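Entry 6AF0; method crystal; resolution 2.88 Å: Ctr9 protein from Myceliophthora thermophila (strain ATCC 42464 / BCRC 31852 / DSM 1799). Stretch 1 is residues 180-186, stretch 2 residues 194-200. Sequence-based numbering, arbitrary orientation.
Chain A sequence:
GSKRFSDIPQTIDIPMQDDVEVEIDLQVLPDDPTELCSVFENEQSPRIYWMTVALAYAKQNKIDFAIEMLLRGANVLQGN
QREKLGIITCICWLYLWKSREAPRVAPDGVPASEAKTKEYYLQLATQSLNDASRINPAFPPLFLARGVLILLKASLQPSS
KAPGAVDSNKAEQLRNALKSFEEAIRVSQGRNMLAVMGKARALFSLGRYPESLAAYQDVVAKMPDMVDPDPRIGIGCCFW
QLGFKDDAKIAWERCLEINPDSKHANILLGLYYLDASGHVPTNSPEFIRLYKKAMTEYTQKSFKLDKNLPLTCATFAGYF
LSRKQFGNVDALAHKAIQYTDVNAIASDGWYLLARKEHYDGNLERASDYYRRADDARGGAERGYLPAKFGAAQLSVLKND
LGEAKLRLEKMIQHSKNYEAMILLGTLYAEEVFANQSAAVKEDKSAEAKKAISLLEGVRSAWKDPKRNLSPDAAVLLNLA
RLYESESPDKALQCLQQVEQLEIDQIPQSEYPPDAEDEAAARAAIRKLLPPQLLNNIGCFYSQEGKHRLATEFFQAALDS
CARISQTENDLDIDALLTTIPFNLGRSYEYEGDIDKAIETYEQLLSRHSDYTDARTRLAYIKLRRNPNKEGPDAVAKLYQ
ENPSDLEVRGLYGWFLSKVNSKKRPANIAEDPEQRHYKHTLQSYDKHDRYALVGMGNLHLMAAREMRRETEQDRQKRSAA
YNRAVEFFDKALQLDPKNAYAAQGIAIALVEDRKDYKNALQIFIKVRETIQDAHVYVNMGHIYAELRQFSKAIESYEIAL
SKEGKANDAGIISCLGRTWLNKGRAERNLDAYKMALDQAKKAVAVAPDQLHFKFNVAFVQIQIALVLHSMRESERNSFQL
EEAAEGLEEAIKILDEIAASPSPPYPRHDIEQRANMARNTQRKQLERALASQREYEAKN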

# COMPACT_ATOMS: atom_id res chain seq x y z
N SER A 180 -49.05 -2.51 -18.60
CA SER A 180 -49.90 -1.55 -19.27
C SER A 180 -49.56 -1.49 -20.73
O SER A 180 -50.44 -1.38 -21.58
CB SER A 180 -49.72 -0.17 -18.65
OG SER A 180 -50.01 -0.20 -17.26
N PHE A 181 -48.26 -1.55 -21.03
CA PHE A 181 -47.82 -1.55 -22.42
C PHE A 181 -48.25 -2.84 -23.09
O PHE A 181 -48.67 -2.83 -24.26
CB PHE A 181 -46.30 -1.39 -22.52
CG PHE A 181 -45.82 0.03 -22.35
CD1 PHE A 181 -46.28 1.04 -23.17
CD2 PHE A 181 -44.86 0.34 -21.40
CE1 PHE A 181 -45.83 2.33 -23.01
CE2 PHE A 181 -44.39 1.62 -21.23
CZ PHE A 181 -44.88 2.62 -22.04
N GLU A 182 -48.15 -3.96 -22.36
CA GLU A 182 -48.59 -5.26 -22.87
C GLU A 182 -50.10 -5.34 -23.09
O GLU A 182 -50.58 -5.99 -24.03
CB GLU A 182 -48.10 -6.40 -21.97
CG GLU A 182 -46.97 -7.19 -22.63
CD GLU A 182 -46.19 -8.05 -21.67
OE1 GLU A 182 -46.64 -8.24 -20.51
OE2 GLU A 182 -45.10 -8.53 -22.07
N GLU A 183 -50.85 -4.66 -22.24
CA GLU A 183 -52.29 -4.52 -22.42
C GLU A 183 -52.61 -3.74 -23.72
O GLU A 183 -53.46 -4.19 -24.50
CB GLU A 183 -52.92 -3.86 -21.19
CG GLU A 183 -54.31 -3.28 -21.39
CD GLU A 183 -55.38 -4.33 -21.63
OE1 GLU A 183 -56.34 -4.38 -20.83
OE2 GLU A 183 -55.29 -5.09 -22.62
N ALA A 184 -51.92 -2.61 -23.94
CA ALA A 184 -52.05 -1.82 -25.20
C ALA A 184 -51.73 -2.63 -26.46
O ALA A 184 -52.32 -2.41 -27.53
CB ALA A 184 -51.14 -0.61 -25.15
N ILE A 185 -50.75 -3.53 -26.31
CA ILE A 185 -50.42 -4.51 -27.34
C ILE A 185 -51.58 -5.48 -27.55
O ILE A 185 -52.03 -5.69 -28.69
CB ILE A 185 -49.17 -5.31 -26.93
CG1 ILE A 185 -47.94 -4.41 -26.98
CG2 ILE A 185 -48.93 -6.48 -27.87
CD1 ILE A 185 -46.80 -4.90 -26.12
N ARG A 186 -52.06 -6.08 -26.45
CA ARG A 186 -53.14 -7.06 -26.50
C ARG A 186 -54.37 -6.51 -27.20
O ARG A 186 -54.88 -7.11 -28.15
CB ARG A 186 -53.52 -7.53 -25.10
CG ARG A 186 -54.51 -8.68 -25.09
CD ARG A 186 -54.72 -9.22 -23.69
NE ARG A 186 -55.31 -8.21 -22.80
CZ ARG A 186 -56.61 -7.88 -22.77
NH1 ARG A 186 -57.49 -8.48 -23.56
NH2 ARG A 186 -57.03 -6.94 -21.93
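Stretch 2 194-200: LAVMGKA

How does stretch 2 run against stretch 1? Residues 194-200 are helical throughout, part of a longer helix, and they lie roughly antiparallel to the helix of stretch 1, with 153° between the two N-to-C directions. The axes approach to 8.3 Å. Within stretch 2 the backbone bonds itself in i to i+4 fashion, as in Lys-199 N to Ala-195 O at 3.0 Å. The nearest CA atoms across the pair are those of Phe-181 and Ala-195, 5.2 Å apart.

What does the Phe-181 ring rest on? It lies over Gly-198. The CA of Gly-198 lies 3.5 Å from the centroid of the Phe-181 ring, only 8° off the ring normal, a CH-pi contact over the face. A CB modelled ideally on Gly-198 would fall 2.2 Å from Phe-181 CE1, a clash, so the ring occupies the space that a side chain would need. The same face meets backbone: Phe-181 CD2 is 3.4 Å from Gly-198 C, and Phe-181 CG is 3.7 Å from Lys-199 N.

Which aliphatic groups pack together? The methyl of Ala-195 packs against two apolar side chains of stretch 1, its CB lying 3.8 Å from Ala-184 CB and 3.9 Å from Ile-185 CG1. Ile-185 also reaches along stretch 2, with its CD1 3.8 Å from Lys-199 CD and 4.2 Å from Val-196 CA. The extended, all-t side chain of Lys-199 thus offers its methylenes to an apolar neighbour.

Do polar groups tie the helices together? No hydrogen bond crosses between them. Glu-182 OE2 and Lys-199 NZ are 4.3 Å apart, opposite charges near each other but beyond a salt bridge. Packing therefore dominates this contact, which buries 339 Å² over both sides.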

# COMPACT_ATOMS: atom_id res chain seq x y z
N LEU A 194 -45.87 1.91 -30.93
CA LEU A 194 -45.46 2.72 -29.78
C LEU A 194 -45.60 1.94 -28.49
O LEU A 194 -44.84 2.17 -27.54
CB LEU A 194 -46.24 4.03 -29.70
CG LEU A 194 -46.08 4.99 -30.88
CD1 LEU A 194 -46.60 6.36 -30.49
CD2 LEU A 194 -44.64 5.10 -31.33
N ALA A 195 -46.56 1.02 -28.45
CA ALA A 195 -46.79 0.20 -27.26
C ALA A 195 -45.68 -0.81 -27.06
O ALA A 195 -45.26 -1.11 -25.94
CB ALA A 195 -48.11 -0.54 -27.37
N VAL A 196 -45.21 -1.36 -28.17
CA VAL A 196 -44.17 -2.38 -28.12
C VAL A 196 -42.84 -1.69 -27.84
O VAL A 196 -41.99 -2.23 -27.10
CB VAL A 196 -44.18 -3.27 -29.39
CG1 VAL A 196 -43.79 -2.49 -30.60
CG2 VAL A 196 -43.24 -4.46 -29.23
N MET A 197 -42.68 -0.47 -28.36
CA MET A 197 -41.50 0.36 -28.03
C MET A 197 -41.42 0.72 -26.54
O MET A 197 -40.33 0.79 -25.96
CB MET A 197 -41.46 1.63 -28.87
CG MET A 197 -40.92 1.37 -30.26
SD MET A 197 -40.88 2.82 -31.33
CE MET A 197 -39.82 3.86 -30.34
N GLY A 198 -42.59 0.93 -25.95
CA GLY A 198 -42.73 1.18 -24.52
C GLY A 198 -42.37 -0.04 -23.70
O GLY A 198 -41.67 0.06 -22.68
N LYS A 199 -42.87 -1.20 -24.15
CA LYS A 199 -42.51 -2.51 -23.57
C LYS A 199 -41.01 -2.76 -23.66
O LYS A 199 -40.40 -3.12 -22.69
CB LYS A 199 -43.24 -3.65 -24.27
CG LYS A 199 -42.59 -5.01 -24.14
CD LYS A 199 -43.36 -6.06 -24.94
CE LYS A 199 -42.78 -7.47 -24.82
NZ LYS A 199 -43.17 -8.35 -25.96
N ALA A 200 -40.44 -2.54 -24.84
CA ALA A 200 -38.97 -2.65 -25.01
C ALA A 200 -38.22 -1.78 -23.99
O ALA A 200 -37.27 -2.21 -23.35
CB ALA A 200 -38.57 -2.27 -26.43